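Local atomic coordinates of peroxisomal fatty acid beta-oxidation multifunctional protein MFP2 (Arabidopsis thaliana, PDB entry 2WTB), a protein that carries out successive steps of peroxisomal fatty acid beta-oxidation, combining enoyl-CoA hydratase and 3-hydroxyacyl-CoA dehydrogenase activities in one chain during seed germination. Residues A316-G321 against I339-N344; A424-T429 against G447-S452. All coordinates share one frame; numbering follows the deposited sequence.

Contact 1 of 2, residues A316-G321 against I339-N344; sequences AIIGGG and ILKEVN
The carbonyl oxygen I339 O receives I317 N at 2.9 Å in an almost straight bond (170° at the hydrogen), and the CA of A316 approaches the same oxygen at 3.4 Å. This is the opening beta-alpha-beta unit of a Rossmann fold: strands 315-318 and 338-341 run parallel, with helix 322-332 crossing over between them. The ladder weakens toward its C-terminal end, where K341 N reaches I317 O in a weak bond of 3.4 Å. On one face of the sheet, I339 turns CG1 anti to its backbone N (chi1 163°), which leaves CG2 to lie 3.8 Å from A316 CB. The other face carries I317 and L340, packed beneath helix 322-332 through I327, L331 and A328. Beyond the strands, G319 and G321 belong to a glycine pattern consistent with the dinucleotide-binding turn, and E342 follows the second strand, where NAD-dependent relatives commonly place an acidic residue for the adenosine ribose. Within this turn G320 has positive phi (81°), a conformation that favours glycine. The turn closes down on the second strand's leucine, with L340 CD2 3.9 Å from G320 CA.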
ATOM      1  N   ALA A 316      16.001 -18.779  11.513  1.00 76.92           N
ATOM      2  CA  ALA A 316      16.322 -18.607  12.925  1.00 75.14           C
ATOM      3  C   ALA A 316      16.238 -17.137  13.320  1.00 76.10           C
ATOM      4  O   ALA A 316      16.673 -16.260  12.574  1.00 79.24           O
ATOM      5  CB  ALA A 316      17.705 -19.163  13.227  1.00 69.73           C
ATOM      6  N   ILE A 317      15.673 -16.874  14.494  1.00 74.17           N
ATOM      7  CA  ILE A 317      15.543 -15.510  14.993  1.00 75.92           C
ATOM      8  C   ILE A 317      16.215 -15.362  16.354  1.00 81.12           C
ATOM      9  O   ILE A 317      15.668 -15.781  17.374  1.00 93.85           O
ATOM     10  CB  ILE A 317      14.061 -15.093  15.120  1.00 77.74           C
ATOM     11  CG1 ILE A 317      13.349 -15.228  13.773  1.00 76.56           C
ATOM     12  CG2 ILE A 317      13.947 -13.669  15.648  1.00 68.41           C
ATOM     13  CD1 ILE A 317      13.939 -14.366  12.683  1.00 68.43           C
ATOM     14  N   ILE A 318      17.405 -14.769  16.364  1.00 74.11           N
ATOM     15  CA  ILE A 318      18.129 -14.538  17.609  1.00 80.92           C
ATOM     16  C   ILE A 318      17.683 -13.226  18.241  1.00 79.22           C
ATOM     17  O   ILE A 318      18.164 -12.152  17.876  1.00 76.21           O
ATOM     18  CB  ILE A 318      19.655 -14.508  17.395  1.00 93.94           C
ATOM     19  CG1 ILE A 318      20.178 -15.904  17.046  1.00 99.26           C
ATOM     20  CG2 ILE A 318      20.359 -13.997  18.643  1.00 96.78           C
ATOM     21  CD1 ILE A 318      19.759 -16.398  15.684  1.00102.27           C
ATOM     22  N   GLY A 319      16.756 -13.317  19.188  1.00 80.65           N
ATOM     23  CA  GLY A 319      16.224 -12.134  19.834  1.00 89.11           C
ATOM     24  C   GLY A 319      15.303 -12.467  20.987  1.00101.00           C
ATOM     25  O   GLY A 319      15.709 -12.410  22.145  1.00119.28           O
ATOM     26  N   GLY A 320      14.061 -12.815  20.671  1.00 94.31           N
ATOM     27  CA  GLY A 320      13.078 -13.136  21.690  1.00 87.86           C
ATOM     28  C   GLY A 320      12.462 -11.893  22.298  1.00 88.17           C
ATOM     29  O   GLY A 320      11.395 -11.950  22.909  1.00 92.44           O
ATOM     30  N   GLY A 321      13.140 -10.763  22.127  1.00 83.98           N
ATOM     31  CA  GLY A 321      12.657  -9.495  22.639  1.00 73.69           C
ATOM     32  C   GLY A 321      11.402  -9.033  21.925  1.00 77.24           C
ATOM     33  O   GLY A 321      10.658  -9.841  21.371  1.00 80.07           O
ATOM     34  N   ILE A 339      12.767 -20.647  14.522  1.00 76.54           N
ATOM     35  CA  ILE A 339      13.370 -21.067  15.777  1.00 81.01           C
ATOM     36  C   ILE A 339      14.019 -19.892  16.502  1.00 79.81           C
ATOM     37  O   ILE A 339      14.915 -19.238  15.967  1.00 74.88           O
ATOM     38  CB  ILE A 339      14.409 -22.180  15.551  1.00 88.55           C
ATOM     39  CG1 ILE A 339      15.326 -22.308  16.767  1.00 98.39           C
ATOM     40  CG2 ILE A 339      15.228 -21.899  14.304  1.00 87.47           C
ATOM     41  CD1 ILE A 339      16.492 -23.240  16.544  1.00 98.68           C
ATOM     42  N   LEU A 340      13.554 -19.621  17.718  1.00 87.44           N
ATOM     43  CA  LEU A 340      14.111 -18.546  18.532  1.00 94.85           C
ATOM     44  C   LEU A 340      15.216 -19.047  19.452  1.00 96.50           C
ATOM     45  O   LEU A 340      15.075 -20.083  20.100  1.00 93.44           O
ATOM     46  CB  LEU A 340      13.021 -17.880  19.375  1.00104.50           C
ATOM     47  CG  LEU A 340      12.325 -16.649  18.799  1.00113.16           C
ATOM     48  CD1 LEU A 340      11.627 -16.983  17.491  1.00122.67           C
ATOM     49  CD2 LEU A 340      11.339 -16.079  19.810  1.00111.92           C
ATOM     50  N   LYS A 341      16.315 -18.303  19.507  1.00 99.20           N
ATOM     51  CA  LYS A 341      17.366 -18.587  20.472  1.00 96.57           C
ATOM     52  C   LYS A 341      17.500 -17.450  21.477  1.00100.17           C
ATOM     53  O   LYS A 341      17.533 -16.278  21.103  1.00105.65           O
ATOM     54  CB  LYS A 341      18.710 -18.824  19.787  1.00 86.47           C
ATOM     55  CG  LYS A 341      19.826 -19.080  20.782  1.00 86.58           C
ATOM     56  CD  LYS A 341      21.188 -18.782  20.199  1.00 85.50           C
ATOM     57  CE  LYS A 341      22.193 -18.520  21.309  1.00 87.63           C
ATOM     58  NZ  LYS A 341      21.817 -17.328  22.122  1.00 85.10           N
ATOM     59  N   GLU A 342      17.576 -17.805  22.754  1.00 98.23           N
ATOM     60  CA  GLU A 342      17.750 -16.821  23.813  1.00 94.74           C
ATOM     61  C   GLU A 342      18.883 -17.217  24.750  1.00 99.17           C
ATOM     62  O   GLU A 342      19.467 -18.292  24.614  1.00105.95           O
ATOM     63  CB  GLU A 342      16.453 -16.645  24.603  1.00 93.94           C
ATOM     64  CG  GLU A 342      15.547 -15.550  24.070  1.00 94.42           C
ATOM     65  CD  GLU A 342      16.077 -14.160  24.368  1.00 94.99           C
ATOM     66  OE1 GLU A 342      17.311 -13.996  24.471  1.00103.42           O
ATOM     67  OE2 GLU A 342      15.257 -13.228  24.500  1.00 86.55           O
ATOM     68  N   VAL A 343      19.189 -16.340  25.700  1.00 97.60           N
ATOM     69  CA  VAL A 343      20.234 -16.612  26.676  1.00103.46           C
ATOM     70  C   VAL A 343      19.699 -17.474  27.815  1.00114.44           C
ATOM     71  O   VAL A 343      20.069 -18.640  27.948  1.00121.54           O
ATOM     72  CB  VAL A 343      20.815 -15.312  27.254  1.00103.19           C
ATOM     73  CG1 VAL A 343      21.980 -15.621  28.182  1.00104.92           C
ATOM     74  CG2 VAL A 343      21.252 -14.384  26.133  1.00105.03           C
ATOM     75  N   ASN A 344      18.823 -16.897  28.630  1.00119.94           N
ATOM     76  CA  ASN A 344      18.237 -17.613  29.757  1.00123.39           C
ATOM     77  C   ASN A 344      16.854 -18.175  29.439  1.00119.22           C
ATOM     78  O   ASN A 344      16.191 -17.730  28.502  1.00117.73           O
ATOM     79  CB  ASN A 344      18.167 -16.710  30.992  1.00132.44           C
ATOM     80  CG  ASN A 344      19.540 -16.307  31.496  1.00141.52           C
ATOM     81  OD1 ASN A 344      20.562 -16.756  30.976  1.00143.61           O
ATOM     82  ND2 ASN A 344      19.569 -15.458  32.517  1.00142.05           N
TER

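Contact 2 of 2, residues A424-T429 against G447-S452; sequences ASNTST and GAHFFS
A side-chain amide takes over the sheet's hydrogen bonding where the backbone of one strand has turned away: N426 OD1 accepts F450 N at 3.2 Å, and the N-H points at it almost straight (170°). The two strands, 422-425 and 445-450, are parallel neighbours in the Rossmann-type NAD-binding domain. Between segments 424-429 and 447-452 the one bridge pairs S425 with G447, and A448 N bonds to S425 O at 2.8 Å from above the carbonyl plane. Past N426 the regular pairing ends, and the touching parts run 62° apart end to end. With CG anti to the backbone N (chi1 174°), N426 extends its amide along the neighbouring strand, and its oxygen also comes to the edge of the F450 ring, in the ring plane. The departing chain is shaped by an ST turn, in which S425 OG accepts T427 N at 3.0 Å while also bonding to E397.

The turn brings S428 to the H449 imidazole. In 3-hydroxyacyl-CoA dehydrogenases the histidine of the His-Phe-Phe sequence is the catalytic one, and the arrangement here is consistent with H449 having that role. E461 lies close to its ND1, and F496 meets the ring edge to face. H449 CG is likewise anti to its backbone N, which carries the ring across to the turn. There T427 O approaches CD2 of H449 at 3.3 Å, and S428 OG, near the ring plane at its edge, is hydrogen-bonded to H449 NE2 at 3.2 Å.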
ATOM      1  N   ALA A 424      21.486 -12.295   8.199  1.00 48.76           N
ATOM      2  CA  ALA A 424      20.776 -11.025   8.203  1.00 58.28           C
ATOM      3  C   ALA A 424      20.661 -10.435   9.606  1.00 70.11           C
ATOM      4  O   ALA A 424      20.596 -11.166  10.596  1.00 69.93           O
ATOM      5  CB  ALA A 424      19.397 -11.193   7.582  1.00 54.16           C
ATOM      6  N   SER A 425      20.635  -9.109   9.678  1.00 71.91           N
ATOM      7  CA  SER A 425      20.497  -8.411  10.951  1.00 68.84           C
ATOM      8  C   SER A 425      19.387  -7.368  10.915  1.00 66.27           C
ATOM      9  O   SER A 425      19.196  -6.679   9.913  1.00 62.59           O
ATOM     10  CB  SER A 425      21.812  -7.744  11.349  1.00 63.56           C
ATOM     11  OG  SER A 425      21.605  -6.822  12.403  1.00 62.64           O
ATOM     12  N   ASN A 426      18.663  -7.263  12.023  1.00 67.58           N
ATOM     13  CA  ASN A 426      17.589  -6.292  12.168  1.00 58.37           C
ATOM     14  C   ASN A 426      18.104  -5.001  12.807  1.00 58.14           C
ATOM     15  O   ASN A 426      17.326  -4.151  13.246  1.00 51.85           O
ATOM     16  CB  ASN A 426      16.455  -6.899  13.001  1.00 64.18           C
ATOM     17  CG  ASN A 426      15.358  -5.901  13.323  1.00 71.61           C
ATOM     18  OD1 ASN A 426      14.751  -5.313  12.428  1.00 79.91           O
ATOM     19  ND2 ASN A 426      15.095  -5.710  14.611  1.00 64.57           N
ATOM     20  N   THR A 427      19.425  -4.858  12.848  1.00 67.87           N
ATOM     21  CA  THR A 427      20.055  -3.683  13.441  1.00 65.91           C
ATOM     22  C   THR A 427      19.482  -2.394  12.865  1.00 62.08           C
ATOM     23  O   THR A 427      19.019  -2.362  11.725  1.00 67.80           O
ATOM     24  CB  THR A 427      21.580  -3.692  13.231  1.00 55.72           C
ATOM     25  OG1 THR A 427      22.156  -2.523  13.831  1.00 54.22           O
ATOM     26  CG2 THR A 427      21.910  -3.716  11.747  1.00 39.76           C
ATOM     27  N   SER A 428      19.523  -1.329  13.659  1.00 57.97           N
ATOM     28  CA  SER A 428      18.929  -0.062  13.257  1.00 68.87           C
ATOM     29  C   SER A 428      19.913   1.097  13.371  1.00 74.93           C
ATOM     30  O   SER A 428      19.789   2.101  12.666  1.00 72.66           O
ATOM     31  CB  SER A 428      17.685   0.224  14.100  1.00 71.43           C
ATOM     32  OG  SER A 428      16.992   1.361  13.619  1.00 77.93           O
ATOM     33  N   THR A 429      20.892   0.955  14.258  1.00 79.57           N
ATOM     34  CA  THR A 429      21.814   2.046  14.551  1.00 82.07           C
ATOM     35  C   THR A 429      23.275   1.642  14.392  1.00 77.31           C
ATOM     36  O   THR A 429      24.175   2.444  14.637  1.00 79.06           O
ATOM     37  CB  THR A 429      21.614   2.568  15.984  1.00 77.74           C
ATOM     38  OG1 THR A 429      21.944   1.533  16.919  1.00 76.35           O
ATOM     39  CG2 THR A 429      20.171   2.996  16.197  1.00 77.01           C
ATOM     40  N   GLY A 447      21.090  -6.587   5.681  1.00 60.32           N
ATOM     41  CA  GLY A 447      20.224  -5.928   6.642  1.00 55.64           C
ATOM     42  C   GLY A 447      18.749  -6.154   6.371  1.00 64.99           C
ATOM     43  O   GLY A 447      18.222  -5.729   5.344  1.00 68.82           O
ATOM     44  N   ALA A 448      18.080  -6.833   7.298  1.00 57.29           N
ATOM     45  CA  ALA A 448      16.638  -7.023   7.219  1.00 49.99           C
ATOM     46  C   ALA A 448      15.960  -6.128   8.252  1.00 62.91           C
ATOM     47  O   ALA A 448      15.699  -6.544   9.381  1.00 59.74           O
ATOM     48  CB  ALA A 448      16.278  -8.482   7.446  1.00 45.63           C
ATOM     49  N   HIS A 449      15.689  -4.888   7.859  1.00 61.49           N
ATOM     50  CA  HIS A 449      15.209  -3.882   8.795  1.00 61.67           C
ATOM     51  C   HIS A 449      13.689  -3.809   8.831  1.00 65.67           C
ATOM     52  O   HIS A 449      13.050  -3.473   7.835  1.00 73.58           O
ATOM     53  CB  HIS A 449      15.797  -2.513   8.450  1.00 56.58           C
ATOM     54  CG  HIS A 449      15.576  -1.480   9.508  1.00 70.21           C
ATOM     55  ND1 HIS A 449      14.761  -0.384   9.320  1.00 80.64           N
ATOM     56  CD2 HIS A 449      16.057  -1.379  10.769  1.00 73.17           C
ATOM     57  CE1 HIS A 449      14.756   0.351  10.418  1.00 80.13           C
ATOM     58  NE2 HIS A 449      15.533  -0.231  11.313  1.00 74.70           N
ATOM     59  N   PHE A 450      13.117  -4.131   9.988  1.00 60.05           N
ATOM     60  CA  PHE A 450      11.671  -4.089  10.172  1.00 57.70           C
ATOM     61  C   PHE A 450      11.269  -2.898  11.031  1.00 58.05           C
ATOM     62  O   PHE A 450      12.087  -2.331  11.755  1.00 55.25           O
ATOM     63  CB  PHE A 450      11.170  -5.374  10.833  1.00 58.15           C
ATOM     64  CG  PHE A 450      11.275  -6.593   9.964  1.00 60.70           C
ATOM     65  CD1 PHE A 450      12.482  -7.261   9.824  1.00 61.57           C
ATOM     66  CD2 PHE A 450      10.161  -7.084   9.302  1.00 53.87           C
ATOM     67  CE1 PHE A 450      12.578  -8.390   9.033  1.00 55.39           C
ATOM     68  CE2 PHE A 450      10.252  -8.213   8.509  1.00 59.95           C
ATOM     69  CZ  PHE A 450      11.462  -8.867   8.374  1.00 54.82           C
ATOM     70  N   PHE A 451       9.998  -2.529  10.953  1.00 67.74           N
ATOM     71  CA  PHE A 451       9.469  -1.455  11.778  1.00 67.95           C
ATOM     72  C   PHE A 451       8.391  -2.001  12.702  1.00 72.24           C
ATOM     73  O   PHE A 451       7.462  -2.673  12.257  1.00 85.14           O
ATOM     74  CB  PHE A 451       8.918  -0.331  10.900  1.00 69.57           C
ATOM     75  CG  PHE A 451       9.922   0.224   9.932  1.00 70.56           C
ATOM     76  CD1 PHE A 451      10.196  -0.435   8.744  1.00 61.36           C
ATOM     77  CD2 PHE A 451      10.598   1.401  10.212  1.00 72.35           C
ATOM     78  CE1 PHE A 451      11.122   0.070   7.853  1.00 65.05           C
ATOM     79  CE2 PHE A 451      11.527   1.915   9.323  1.00 69.06           C
ATOM     80  CZ  PHE A 451      11.789   1.246   8.142  1.00 72.05           C
ATOM     81  N   SER A 452       8.528  -1.724  13.994  1.00 70.65           N
ATOM     82  CA  SER A 452       7.567  -2.198  14.982  1.00 72.95           C
ATOM     83  C   SER A 452       6.218  -1.512  14.792  1.00 72.29           C
ATOM     84  O   SER A 452       6.164  -0.307  14.547  1.00 67.30           O
ATOM     85  CB  SER A 452       8.092  -1.949  16.397  1.00 80.07           C
ATOM     86  OG  SER A 452       7.193  -2.452  17.370  1.00 96.99           O
TER

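Followed from the N terminus, the chain closes contact 1 first, when strand 338-341 returns beside strand 315-318 after helix 322-332. Only later does it make contact 2, where strand 445-450 comes back beside strand 422-425 after a connection containing the short helix 432-435. The two loops are in series, neither nested nor crossed. Both lie in one mixed sheet, with strand 394-397 standing between strands 315-318 and 422-425, and the centres of the two contacts are about 15 Å apart. They do not touch. Helix 322-332 nevertheless serves both, packing on I317 and L340 in contact 1 and, through M323, on N426 and F450 in contact 2.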